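Local coordinates for geranyltranstransferase (Stenotrophomonas maltophilia, PDB 7LBJ), which probably joins isopentenyl diphosphate to allylic diphosphates in a magnesium-dependent reaction, making prenyl diphosphates such as farnesyl diphosphate, at residues D217-A222 with A290-A295; A28-P33 with Q42-S47; Q174-L179 with A256-D261; V144-T149 with V195-L200; A16-R21 with V60-H65. All blocks are in the same frame, centred on the assembly; numbering follows the deposited sequence. Where two conformers were deposited one is given.

Contact 1 (D217-A222 with A290-A295); sequences DALGLA and ALATLA
Leu219 reaches across to Ala292 and Ala295 where helices 206-233 and 286-297 run side by side, their chain directions only 26° apart. This is a near-parallel helix pair in the all-helical fold of the polyprenyl synthases, joining helix 206-233 to the last helix of the chain. The segment axes lie 9.5 Å apart, and one leucine faces alanines across that distance. Leu219 does most of the reaching. Its CG stands anti to the backbone N (chi1 -170°), and from there the CD1 branch extends over the backbone of the other helix, with CD1 3.9 Å from Ala292 CA and 4.1 Å from the carbonyl carbon of Leu291. One turn on, Ala295 points its methyl back at Leu219, and Ala222 likewise faces the partner helix with a single methyl. All the touching residues are buried and the contact is apolar. Met274 of helix 260-277 packs on both Leu219 and Ala292, while Phe15 of helix 11-29 lies against Leu291 on the last helix. Between the two helices, the branch carbon CG of Leu219 sits 4.1 Å from CB of Ala295.

Contact 2 (A28-P33 with Q42-S47); sequences AALPSP and QAMRYS
Arg45 NE gives its hydrogen to Pro31 O over 2.7 Å in an almost straight bond (173° at the hydrogen), and on the same guanidinium NH2 reaches Leu30 O at 2.9 Å. Both oxygens lie at the edge of the guanidinium, close to its plane, so two adjacent carbonyls hold the flat group in a fixed rotation. They receive it differently: NH2 comes from well above the carbonyl plane of Leu30, NE at a moderate tilt to that of Pro31. The arginine chain is extended from CG to NE, and its aliphatic part slides past Leu30 in the opposite direction, with Leu30 CD1 3.9 Å from Arg45 CG. Pro33 crosses it at about a right angle, bringing its CD to 3.7 Å from NE, and lays its CB 3.5 Å from Gln42 CG. Deeper in, the methyl CE of Met44 touches Leu30 CD2 and Pro31 CD, each at 4.2 Å; Met44 also packs on Ala156 of the second subunit. The contact ties the extended loop that leaves helix 11-29 back onto helix 38-46, the next helix in the polyprenyl synthase fold. Arg45 NH1 forms a salt bridge with Asp27 as well. The Asp27 carboxylate and two carbonyl oxygens probably balance the guanidinium's positive charge, which would also be favourable beside the C-terminal end of helix 11-29.

Contact 3 (Q174-L179 with A256-D261); sequences QTLAAL and ALLGMD
Gln174 meets Leu257 through its backbone: the carbonyl oxygen of Gln174 lies 3.6 Å from Leu257 CD1, a van der Waals contact, and its polar need is met by the hydroxyl of Ser252. Thr175 follows as the N-cap of helix 176-201, its OG1 accepting from Ala178 N at 3.1 Å, while its carbonyl carbon also lies near Leu257 CD1. Leu176, in the first turn, points at the partner segment and carries most of the touching from this side. Leu176 and Leu257 slide past each other in opposite directions, with Leu176 CG 4.0 Å from Leu257 CB, and the tip of Leu176 meets Leu258 where CD1 approaches CD2 at 3.7 Å. The contact thus packs the start of one long helix of the polyprenyl synthase fold on the short helix 254-258, in a leucine patch near the surface. That short helix gives way at Gly259, whose positive phi turns the chain into helix 260-277. Phe254 adds its side chain against both Leu176 and Leu179. One turn up from Leu176, Leu179 has CG anti to the backbone N (chi1 -172°), and its CD2 meets Leu257 CD1 at 3.8 Å, the two side chains crossing at a slant.

Contact 4 (V144-T149 with V195-L200); sequences VACLQT and VRMGAL
Arg196 leads off with its NE donating to Thr149 OG1 at 3.0 Å, the oxygen lying in the guanidinium plane and the bond somewhat bent (148° at the hydrogen). The chain gets there extended from CG to NE, starting with CG anti to the backbone N (chi1 175°). Thr149 OG1 passes its own hydrogen back to Ala145 O at 2.9 Å, one turn earlier on its helix. A water completes the ring of bonds: it accepts from Arg196 NH2 at 2.8 Å and donates to Ala145 O. That carbonyl also takes the backbone N-H of Thr149, which approaches from the face of its plane opposite to the hydroxyl. Met197 comes next, on the buried side of an antiparallel helix pair whose segment directions differ by 175°. Helix 140-154 turns its other flank to the dimer interface, where Leu147 meets Leu147 of the second subunit. Met197 slides past Thr149, its CG 3.7 Å from Thr149 CG2, and bends at its last torsion to bring CE within 3.8 Å of Cys146 CB. One turn after Arg196, Leu200 points across as well; its CD1 lies 4.1 Å from Ala145 CB and 3.9 Å from Thr149 OG1.

Contact 5 (A16-R21 with V60-H65); sequences ARWRDR and VYASGH
Trp18 and Tyr61 both set CG anti to their own carbonyl carbon (chi1 -65° and -71°), and the two side chains slide past each other in opposite directions. The five-membered ring of Trp18 and the Tyr61 ring form an offset stack, with centroids 4.6 Å apart and planes inclined by 23°. The slide places Tyr61 CB over the six-membered part of the indole, 3.6 Å from its centroid and close to the ring normal, a CH-pi contact; CB lies 3.5 Å from Trp18 CD2, at the fusion of the two rings. At the far end of the indole, CZ3 is 4.0 Å from Ala62 CB. There the edge of Trp18 also turns toward the face of His65 in an edge-to-face pair, so Trp18, Tyr61 and His65 make up an aromatic cluster. It joins the N-terminal helix 11-29 to helix 55-65 of the polyprenyl synthase fold, and Ala287 of helix 286-297 packs on Trp18 as well. One turn beyond Trp18, Arg21 crosses Tyr61 at about a right angle, with CD 3.7 Å from Tyr61 OH and the guanidinium plane perpendicular to the ring. Asp75 draws these polar ends together: its OD1 is hydrogen-bonded to Tyr61 OH and forms a salt bridge with Arg21 NE.

Contacts 1, 4 and 5 form a connected series through helix 55-65. Contact 5 meets contact 1 where Ala62 CB lies 3.7 Å from Leu291 CD1, and contact 4 where Val60 CG1 lies 4.0 Å from Gly198 CA; its centre is about 16 Å from each of theirs. Contact 2 shares helix 11-29 with contact 5 and is nested in the chain loop which that contact closes. Contact 3 shares helix 176-201 with contact 4, yet their centres are about 32 Å apart. Contacts 2 and 3 lie farthest apart, about 39 Å between centres. By sequence, helix 206-233 of contact 1 carries an aspartate-rich motif that probably binds magnesium, as in relatives.

Contact 1 (D217-A222 with A290-A295)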
# COMPACT_ATOMS: atom_id res chain seq x y z
N ASP A 217 22.34 1.42 -6.92
CA ASP A 217 21.87 1.89 -8.23
C ASP A 217 22.47 1.02 -9.34
O ASP A 217 21.76 0.52 -10.21
CB ASP A 217 22.27 3.36 -8.40
CG ASP A 217 21.57 4.04 -9.56
OD1 ASP A 217 20.50 3.58 -10.00
OD2 ASP A 217 22.10 5.07 -10.05
N ALA A 218 23.79 0.83 -9.30
CA ALA A 218 24.44 -0.02 -10.31
C ALA A 218 23.93 -1.46 -10.24
O ALA A 218 23.73 -2.10 -11.28
CB ALA A 218 25.96 0.01 -10.15
N LEU A 219 23.71 -1.99 -9.02
CA LEU A 219 23.27 -3.37 -8.89
C LEU A 219 21.90 -3.60 -9.53
O LEU A 219 21.67 -4.62 -10.19
CB LEU A 219 23.24 -3.80 -7.41
CG LEU A 219 23.01 -5.28 -7.13
CD1 LEU A 219 23.79 -5.68 -5.90
CD2 LEU A 219 21.54 -5.57 -6.92
N GLY A 220 20.96 -2.67 -9.32
CA GLY A 220 19.64 -2.84 -9.87
C GLY A 220 19.65 -2.89 -11.38
O GLY A 220 18.93 -3.68 -11.99
N LEU A 221 20.47 -2.04 -12.01
CA LEU A 221 20.60 -2.11 -13.46
C LEU A 221 21.33 -3.38 -13.89
O LEU A 221 20.89 -4.07 -14.82
CB LEU A 221 21.33 -0.87 -13.99
CG LEU A 221 21.51 -0.80 -15.52
CD1 LEU A 221 20.17 -0.90 -16.21
CD2 LEU A 221 22.25 0.50 -15.98
N ALA A 222 22.41 -3.74 -13.19
CA ALA A 222 23.15 -4.95 -13.55
C ALA A 222 22.24 -6.16 -13.59
O ALA A 222 22.32 -6.99 -14.51
CB ALA A 222 24.31 -5.18 -12.56
N ALA A 290 29.07 -10.19 -2.62
CA ALA A 290 28.60 -11.42 -3.23
C ALA A 290 27.23 -11.27 -3.86
O ALA A 290 26.91 -12.00 -4.80
CB ALA A 290 28.60 -12.56 -2.19
N LEU A 291 26.40 -10.35 -3.35
CA LEU A 291 25.14 -10.06 -4.03
C LEU A 291 25.40 -9.40 -5.37
O LEU A 291 24.70 -9.67 -6.35
CB LEU A 291 24.23 -9.18 -3.15
CG LEU A 291 23.76 -9.84 -1.85
CD1 LEU A 291 23.03 -8.84 -0.95
CD2 LEU A 291 22.86 -11.04 -2.16
N ALA A 292 26.42 -8.54 -5.44
CA ALA A 292 26.80 -7.95 -6.72
C ALA A 292 27.24 -9.03 -7.70
O ALA A 292 26.83 -9.02 -8.87
CB ALA A 292 27.92 -6.93 -6.50
N THR A 293 28.05 -9.98 -7.24
CA THR A 293 28.47 -11.08 -8.11
C THR A 293 27.28 -11.92 -8.56
O THR A 293 27.19 -12.31 -9.72
CB THR A 293 29.51 -11.94 -7.39
OG1 THR A 293 30.63 -11.12 -7.03
CG2 THR A 293 29.97 -13.11 -8.26
N LEU A 294 26.34 -12.21 -7.65
CA LEU A 294 25.15 -12.97 -8.04
C LEU A 294 24.33 -12.22 -9.08
O LEU A 294 23.78 -12.82 -10.00
CB LEU A 294 24.28 -13.27 -6.82
CG LEU A 294 24.82 -14.36 -5.89
CD1 LEU A 294 23.88 -14.52 -4.70
CD2 LEU A 294 25.02 -15.70 -6.63
N ALA A 295 24.23 -10.89 -8.95
CA ALA A 295 23.46 -10.12 -9.92
C ALA A 295 24.08 -10.20 -11.31
O ALA A 295 23.37 -10.05 -12.31
CB ALA A 295 23.34 -8.67 -9.47

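Contact 2 (A28-P33 with Q42-S47)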
# COMPACT_ATOMS: atom_id res chain seq x y z
N ALA A 28 5.52 -16.35 10.02
CA ALA A 28 4.91 -15.90 11.27
C ALA A 28 4.17 -14.58 11.09
O ALA A 28 3.23 -14.29 11.84
CB ALA A 28 5.97 -15.78 12.36
N ALA A 29 4.58 -13.75 10.12
CA ALA A 29 3.99 -12.43 9.92
C ALA A 29 2.69 -12.43 9.12
O ALA A 29 1.94 -11.45 9.18
CB ALA A 29 4.97 -11.50 9.20
N LEU A 30 2.42 -13.46 8.38
CA LEU A 30 1.21 -13.49 7.56
C LEU A 30 0.06 -14.19 8.28
O LEU A 30 0.29 -15.13 9.06
CB LEU A 30 1.49 -14.20 6.24
CG LEU A 30 2.44 -13.44 5.32
CD1 LEU A 30 2.86 -14.38 4.22
CD2 LEU A 30 1.74 -12.21 4.73
N PRO A 31 -1.18 -13.78 8.02
CA PRO A 31 -2.33 -14.43 8.65
C PRO A 31 -2.42 -15.91 8.29
O PRO A 31 -1.98 -16.33 7.21
CB PRO A 31 -3.54 -13.67 8.10
CG PRO A 31 -2.98 -12.40 7.51
CD PRO A 31 -1.59 -12.72 7.07
N SER A 32 -3.01 -16.68 9.19
CA SER A 32 -3.11 -18.12 8.99
C SER A 32 -4.11 -18.44 7.89
O SER A 32 -5.15 -17.77 7.78
CB SER A 32 -3.55 -18.82 10.29
OG SER A 32 -4.20 -20.05 9.99
N PRO A 33 -3.86 -19.47 7.09
CA PRO A 33 -4.85 -19.89 6.09
C PRO A 33 -6.14 -20.43 6.70
O PRO A 33 -7.13 -20.57 5.98
CB PRO A 33 -4.11 -20.97 5.30
CG PRO A 33 -3.13 -21.53 6.30
CD PRO A 33 -2.69 -20.36 7.12
N GLN A 42 -4.71 -17.59 2.21
CA GLN A 42 -3.99 -18.63 1.47
C GLN A 42 -3.28 -18.03 0.27
O GLN A 42 -2.12 -18.37 -0.02
CB GLN A 42 -4.96 -19.72 1.01
CG GLN A 42 -5.47 -20.61 2.10
CD GLN A 42 -6.67 -21.45 1.65
OE1 GLN A 42 -6.88 -21.65 0.45
NE2 GLN A 42 -7.47 -21.91 2.61
N ALA A 43 -3.95 -17.10 -0.42
CA ALA A 43 -3.37 -16.51 -1.63
C ALA A 43 -2.22 -15.58 -1.28
O ALA A 43 -1.24 -15.50 -2.02
CB ALA A 43 -4.45 -15.77 -2.41
N MET A 44 -2.35 -14.83 -0.19
CA MET A 44 -1.23 -14.01 0.27
C MET A 44 0.00 -14.88 0.53
O MET A 44 1.12 -14.54 0.10
CB MET A 44 -1.64 -13.24 1.52
CG MET A 44 -2.66 -12.12 1.25
SD MET A 44 -3.36 -11.49 2.80
CE MET A 44 -1.94 -10.62 3.49
N ARG A 45 -0.18 -16.00 1.23
CA ARG A 45 0.95 -16.87 1.54
C ARG A 45 1.50 -17.53 0.28
O ARG A 45 2.72 -17.62 0.11
CB ARG A 45 0.54 -17.94 2.55
CG ARG A 45 0.32 -17.39 3.93
CD ARG A 45 -0.35 -18.40 4.86
NE ARG A 45 -0.08 -17.96 6.21
CZ ARG A 45 0.99 -18.32 6.91
NH1 ARG A 45 1.77 -19.32 6.53
NH2 ARG A 45 1.29 -17.65 8.02
N TYR A 46 0.60 -18.01 -0.58
CA TYR A 46 1.02 -18.61 -1.84
C TYR A 46 1.91 -17.67 -2.64
O TYR A 46 2.82 -18.12 -3.36
CB TYR A 46 -0.21 -19.00 -2.66
CG TYR A 46 0.05 -19.70 -3.96
CD1 TYR A 46 0.30 -21.07 -4.00
CD2 TYR A 46 0.03 -19.02 -5.17
CE1 TYR A 46 0.52 -21.74 -5.20
CE2 TYR A 46 0.27 -19.68 -6.39
CZ TYR A 46 0.51 -21.04 -6.39
OH TYR A 46 0.73 -21.70 -7.60
N SER A 47 1.65 -16.37 -2.53
CA SER A 47 2.36 -15.36 -3.30
C SER A 47 3.70 -14.96 -2.71
O SER A 47 4.44 -14.22 -3.37
CB SER A 47 1.48 -14.09 -3.43
OG SER A 47 0.23 -14.40 -4.01

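Contact 3 (Q174-L179 with A256-D261)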
# COMPACT_ATOMS: atom_id res chain seq x y z
N GLN A 174 11.40 1.16 -27.28
CA GLN A 174 11.95 2.21 -26.42
C GLN A 174 13.39 2.53 -26.81
O GLN A 174 14.14 1.67 -27.28
CB GLN A 174 11.89 1.76 -24.95
CG GLN A 174 10.47 1.50 -24.47
CD GLN A 174 10.42 0.86 -23.10
OE1 GLN A 174 10.47 -0.36 -22.96
NE2 GLN A 174 10.31 1.70 -22.07
N THR A 175 13.77 3.80 -26.61
CA THR A 175 15.17 4.17 -26.74
C THR A 175 15.95 3.68 -25.53
O THR A 175 15.38 3.32 -24.49
CB THR A 175 15.33 5.68 -26.84
OG1 THR A 175 14.91 6.27 -25.59
CG2 THR A 175 14.48 6.22 -28.00
N LEU A 176 17.29 3.66 -25.66
CA LEU A 176 18.13 3.28 -24.52
C LEU A 176 17.89 4.17 -23.31
O LEU A 176 17.83 3.68 -22.17
CB LEU A 176 19.61 3.36 -24.91
CG LEU A 176 20.26 2.14 -25.53
CD1 LEU A 176 21.54 2.59 -26.21
CD2 LEU A 176 20.54 1.08 -24.46
N ALA A 177 17.78 5.48 -23.52
CA ALA A 177 17.49 6.38 -22.41
C ALA A 177 16.19 6.00 -21.72
O ALA A 177 16.13 5.92 -20.48
CB ALA A 177 17.43 7.83 -22.90
N ALA A 178 15.14 5.73 -22.50
CA ALA A 178 13.83 5.44 -21.92
C ALA A 178 13.81 4.09 -21.23
O ALA A 178 13.20 3.93 -20.16
CB ALA A 178 12.76 5.50 -23.01
N LEU A 179 14.44 3.08 -21.84
CA LEU A 179 14.52 1.76 -21.23
C LEU A 179 15.24 1.82 -19.89
O LEU A 179 14.79 1.24 -18.89
CB LEU A 179 15.26 0.82 -22.20
CG LEU A 179 15.30 -0.67 -21.87
CD1 LEU A 179 13.88 -1.21 -21.86
CD2 LEU A 179 16.17 -1.40 -22.90
N ALA A 256 19.25 -6.01 -27.72
CA ALA A 256 18.72 -5.59 -29.02
C ALA A 256 19.22 -4.20 -29.39
O ALA A 256 19.54 -3.94 -30.55
CB ALA A 256 17.20 -5.64 -29.02
N LEU A 257 19.31 -3.31 -28.40
CA LEU A 257 19.69 -1.93 -28.67
C LEU A 257 21.20 -1.74 -28.71
O LEU A 257 21.69 -0.84 -29.41
CB LEU A 257 19.09 -1.02 -27.61
CG LEU A 257 17.59 -0.76 -27.72
CD1 LEU A 257 17.05 -0.23 -26.40
CD2 LEU A 257 17.35 0.24 -28.82
N LEU A 258 21.96 -2.55 -27.97
CA LEU A 258 23.41 -2.40 -27.96
C LEU A 258 24.13 -3.46 -28.76
O LEU A 258 25.34 -3.33 -28.97
CB LEU A 258 23.93 -2.43 -26.52
CG LEU A 258 23.47 -1.27 -25.65
CD1 LEU A 258 23.77 -1.59 -24.19
CD2 LEU A 258 24.16 0.00 -26.09
N GLY A 259 23.44 -4.50 -29.21
CA GLY A 259 24.13 -5.70 -29.66
C GLY A 259 24.49 -6.55 -28.47
O GLY A 259 24.59 -6.05 -27.34
N MET A 260 24.66 -7.86 -28.68
CA MET A 260 24.93 -8.74 -27.55
C MET A 260 26.29 -8.42 -26.91
O MET A 260 26.40 -8.32 -25.69
CB MET A 260 24.86 -10.20 -27.99
CG MET A 260 25.15 -11.20 -26.89
SD MET A 260 24.10 -11.02 -25.43
CE MET A 260 22.52 -11.38 -26.13
N ASP A 261 27.32 -8.26 -27.74
CA ASP A 261 28.63 -7.84 -27.23
C ASP A 261 28.54 -6.54 -26.43
O ASP A 261 29.19 -6.39 -25.38
CB ASP A 261 29.61 -7.68 -28.38
CG ASP A 261 30.13 -9.01 -28.89
OD1 ASP A 261 29.67 -10.07 -28.40
OD2 ASP A 261 30.99 -9.00 -29.78

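Contact 4 (V144-T149 with V195-L200)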
# COMPACT_ATOMS: atom_id res chain seq x y z
N VAL A 144 9.94 5.79 10.82
CA VAL A 144 9.47 6.80 9.87
C VAL A 144 10.43 6.91 8.69
O VAL A 144 9.99 6.99 7.53
CB VAL A 144 9.29 8.16 10.57
CG1 VAL A 144 9.33 9.30 9.58
CG2 VAL A 144 7.99 8.16 11.35
N ALA A 145 11.74 6.90 8.94
CA ALA A 145 12.69 7.00 7.85
C ALA A 145 12.60 5.80 6.91
O ALA A 145 12.74 5.94 5.69
CB ALA A 145 14.12 7.14 8.39
N CYS A 146 12.39 4.60 7.47
CA CYS A 146 12.23 3.43 6.63
C CYS A 146 10.94 3.50 5.83
O CYS A 146 10.91 3.11 4.66
CB CYS A 146 12.26 2.16 7.49
SG CYS A 146 13.91 1.76 8.04
N LEU A 147 9.85 3.94 6.47
CA LEU A 147 8.56 4.05 5.79
C LEU A 147 8.60 5.09 4.68
O LEU A 147 8.05 4.85 3.60
CB LEU A 147 7.45 4.41 6.77
CG LEU A 147 6.93 3.26 7.63
CD1 LEU A 147 6.54 3.75 9.01
CD2 LEU A 147 5.73 2.65 6.97
N GLN A 148 9.24 6.24 4.92
CA GLN A 148 9.40 7.20 3.83
C GLN A 148 10.17 6.59 2.67
O GLN A 148 9.82 6.79 1.49
CB GLN A 148 10.15 8.44 4.33
CG GLN A 148 9.43 9.27 5.38
CD GLN A 148 10.33 10.35 5.95
OE1 GLN A 148 11.45 10.08 6.38
NE2 GLN A 148 9.86 11.57 5.92
N THR A 149 11.24 5.86 2.99
CA THR A 149 12.06 5.26 1.94
C THR A 149 11.24 4.28 1.12
O THR A 149 11.27 4.31 -0.12
CB THR A 149 13.27 4.54 2.58
OG1 THR A 149 14.12 5.52 3.19
CG2 THR A 149 14.09 3.75 1.54
N VAL A 195 18.78 -1.50 0.19
CA VAL A 195 20.10 -1.16 0.72
C VAL A 195 20.01 0.02 1.68
O VAL A 195 20.65 0.03 2.73
CB VAL A 195 21.07 -0.89 -0.45
CG1 VAL A 195 22.39 -0.24 0.06
CG2 VAL A 195 21.32 -2.21 -1.22
N ARG A 196 19.22 1.04 1.32
CA ARG A 196 19.13 2.21 2.20
C ARG A 196 18.54 1.85 3.55
O ARG A 196 19.00 2.34 4.59
CB ARG A 196 18.29 3.31 1.52
CG ARG A 196 18.05 4.50 2.43
CD ARG A 196 17.26 5.60 1.71
NE ARG A 196 16.85 6.63 2.65
CZ ARG A 196 17.62 7.63 3.05
NH1 ARG A 196 18.84 7.80 2.56
NH2 ARG A 196 17.14 8.50 3.95
N MET A 197 17.50 1.00 3.56
CA MET A 197 16.85 0.66 4.83
C MET A 197 17.76 -0.14 5.73
O MET A 197 17.82 0.11 6.94
CB MET A 197 15.54 -0.08 4.57
CG MET A 197 14.52 0.85 3.86
SD MET A 197 13.17 -0.03 3.06
CE MET A 197 12.23 -0.26 4.50
N GLY A 198 18.49 -1.11 5.17
CA GLY A 198 19.46 -1.84 5.97
C GLY A 198 20.49 -0.92 6.59
O GLY A 198 20.85 -1.08 7.76
N ALA A 199 20.95 0.06 5.82
CA ALA A 199 21.96 0.98 6.33
C ALA A 199 21.37 1.93 7.35
O ALA A 199 22.03 2.27 8.34
CB ALA A 199 22.60 1.76 5.17
N LEU A 200 20.12 2.38 7.13
CA LEU A 200 19.45 3.19 8.16
C LEU A 200 19.34 2.42 9.47
O LEU A 200 19.57 2.98 10.55
CB LEU A 200 18.07 3.62 7.68
CG LEU A 200 18.04 4.72 6.63
CD1 LEU A 200 16.61 4.88 6.13
CD2 LEU A 200 18.55 6.01 7.25
O HOH W 1 14.43 8.14 4.66

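Contact 5 (A16-R21 with V60-H65)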
# COMPACT_ATOMS: atom_id res chain seq x y z
N ALA A 16 22.38 -18.40 3.21
CA ALA A 16 21.52 -19.50 3.65
C ALA A 16 20.81 -19.15 4.96
O ALA A 16 19.60 -19.37 5.11
CB ALA A 16 22.34 -20.78 3.79
N ARG A 17 21.55 -18.61 5.93
CA ARG A 17 20.95 -18.25 7.20
C ARG A 17 19.86 -17.19 7.03
O ARG A 17 18.78 -17.30 7.64
CB ARG A 17 22.04 -17.75 8.15
CG ARG A 17 21.55 -17.21 9.47
CD ARG A 17 22.66 -16.47 10.19
NE ARG A 17 23.76 -17.36 10.54
CZ ARG A 17 23.99 -17.80 11.77
NH1 ARG A 17 23.23 -17.44 12.79
NH2 ARG A 17 25.02 -18.62 11.99
N TRP A 18 20.11 -16.17 6.21
CA TRP A 18 19.12 -15.11 6.01
C TRP A 18 17.93 -15.57 5.18
O TRP A 18 16.80 -15.11 5.41
CB TRP A 18 19.79 -13.90 5.34
CG TRP A 18 20.84 -13.26 6.21
CD1 TRP A 18 20.92 -13.30 7.56
CD2 TRP A 18 21.95 -12.48 5.76
NE1 TRP A 18 22.01 -12.59 8.00
CE2 TRP A 18 22.66 -12.07 6.91
CE3 TRP A 18 22.41 -12.07 4.51
CZ2 TRP A 18 23.82 -11.28 6.85
CZ3 TRP A 18 23.56 -11.29 4.44
CH2 TRP A 18 24.25 -10.90 5.60
N ARG A 19 18.14 -16.46 4.20
CA ARG A 19 17.02 -17.02 3.46
C ARG A 19 16.12 -17.87 4.35
O ARG A 19 14.89 -17.83 4.22
CB ARG A 19 17.52 -17.82 2.26
CG ARG A 19 17.93 -16.94 1.07
CD ARG A 19 18.71 -17.68 -0.01
NE ARG A 19 18.96 -16.80 -1.16
CZ ARG A 19 19.99 -16.92 -1.99
NH1 ARG A 19 20.92 -17.85 -1.82
NH2 ARG A 19 20.10 -16.05 -2.99
N ASP A 20 16.71 -18.66 5.24
CA ASP A 20 15.90 -19.40 6.21
C ASP A 20 15.19 -18.45 7.16
O ASP A 20 14.02 -18.65 7.49
CB ASP A 20 16.77 -20.37 7.01
CG ASP A 20 17.27 -21.51 6.16
OD1 ASP A 20 16.65 -21.78 5.11
OD2 ASP A 20 18.27 -22.16 6.57
N ARG A 21 15.90 -17.42 7.62
CA ARG A 21 15.34 -16.48 8.57
C ARG A 21 14.13 -15.76 7.97
O ARG A 21 13.08 -15.65 8.61
CB ARG A 21 16.41 -15.47 9.00
CG ARG A 21 15.90 -14.45 9.97
CD ARG A 21 17.00 -13.58 10.55
NE ARG A 21 16.45 -12.81 11.66
CZ ARG A 21 16.50 -13.19 12.93
NH1 ARG A 21 17.15 -14.30 13.29
NH2 ARG A 21 15.87 -12.46 13.85
N VAL A 60 18.91 -6.01 2.41
CA VAL A 60 18.69 -5.36 3.71
C VAL A 60 19.65 -5.93 4.75
O VAL A 60 20.34 -5.19 5.47
CB VAL A 60 17.23 -5.52 4.17
CG1 VAL A 60 17.06 -4.99 5.60
CG2 VAL A 60 16.28 -4.76 3.21
N TYR A 61 19.70 -7.26 4.86
CA TYR A 61 20.56 -7.86 5.87
C TYR A 61 22.03 -7.56 5.58
O TYR A 61 22.81 -7.27 6.50
CB TYR A 61 20.34 -9.36 5.92
CG TYR A 61 19.01 -9.81 6.51
CD1 TYR A 61 18.66 -9.48 7.83
CD2 TYR A 61 18.15 -10.62 5.77
CE1 TYR A 61 17.45 -9.95 8.39
CE2 TYR A 61 16.93 -11.10 6.33
CZ TYR A 61 16.60 -10.75 7.62
OH TYR A 61 15.41 -11.23 8.16
N ALA A 62 22.44 -7.65 4.31
CA ALA A 62 23.85 -7.48 3.96
C ALA A 62 24.29 -6.04 4.18
O ALA A 62 25.43 -5.78 4.59
CB ALA A 62 24.10 -7.88 2.50
N SER A 63 23.39 -5.10 3.91
CA SER A 63 23.69 -3.69 4.17
C SER A 63 23.79 -3.44 5.67
O SER A 63 24.73 -2.78 6.14
CB SER A 63 22.61 -2.81 3.54
OG SER A 63 22.89 -1.43 3.69
N GLY A 64 22.84 -3.96 6.45
CA GLY A 64 22.95 -3.83 7.89
C GLY A 64 24.20 -4.51 8.41
O GLY A 64 24.79 -4.05 9.39
N HIS A 65 24.62 -5.59 7.74
CA HIS A 65 25.78 -6.36 8.19
C HIS A 65 27.05 -5.53 8.14
O HIS A 65 27.98 -5.76 8.93
CB HIS A 65 25.90 -7.62 7.32
CG HIS A 65 26.98 -8.56 7.75
ND1 HIS A 65 26.89 -9.31 8.90
CD2 HIS A 65 28.16 -8.89 7.18
CE1 HIS A 65 27.97 -10.06 9.02
NE2 HIS A 65 28.76 -9.82 7.98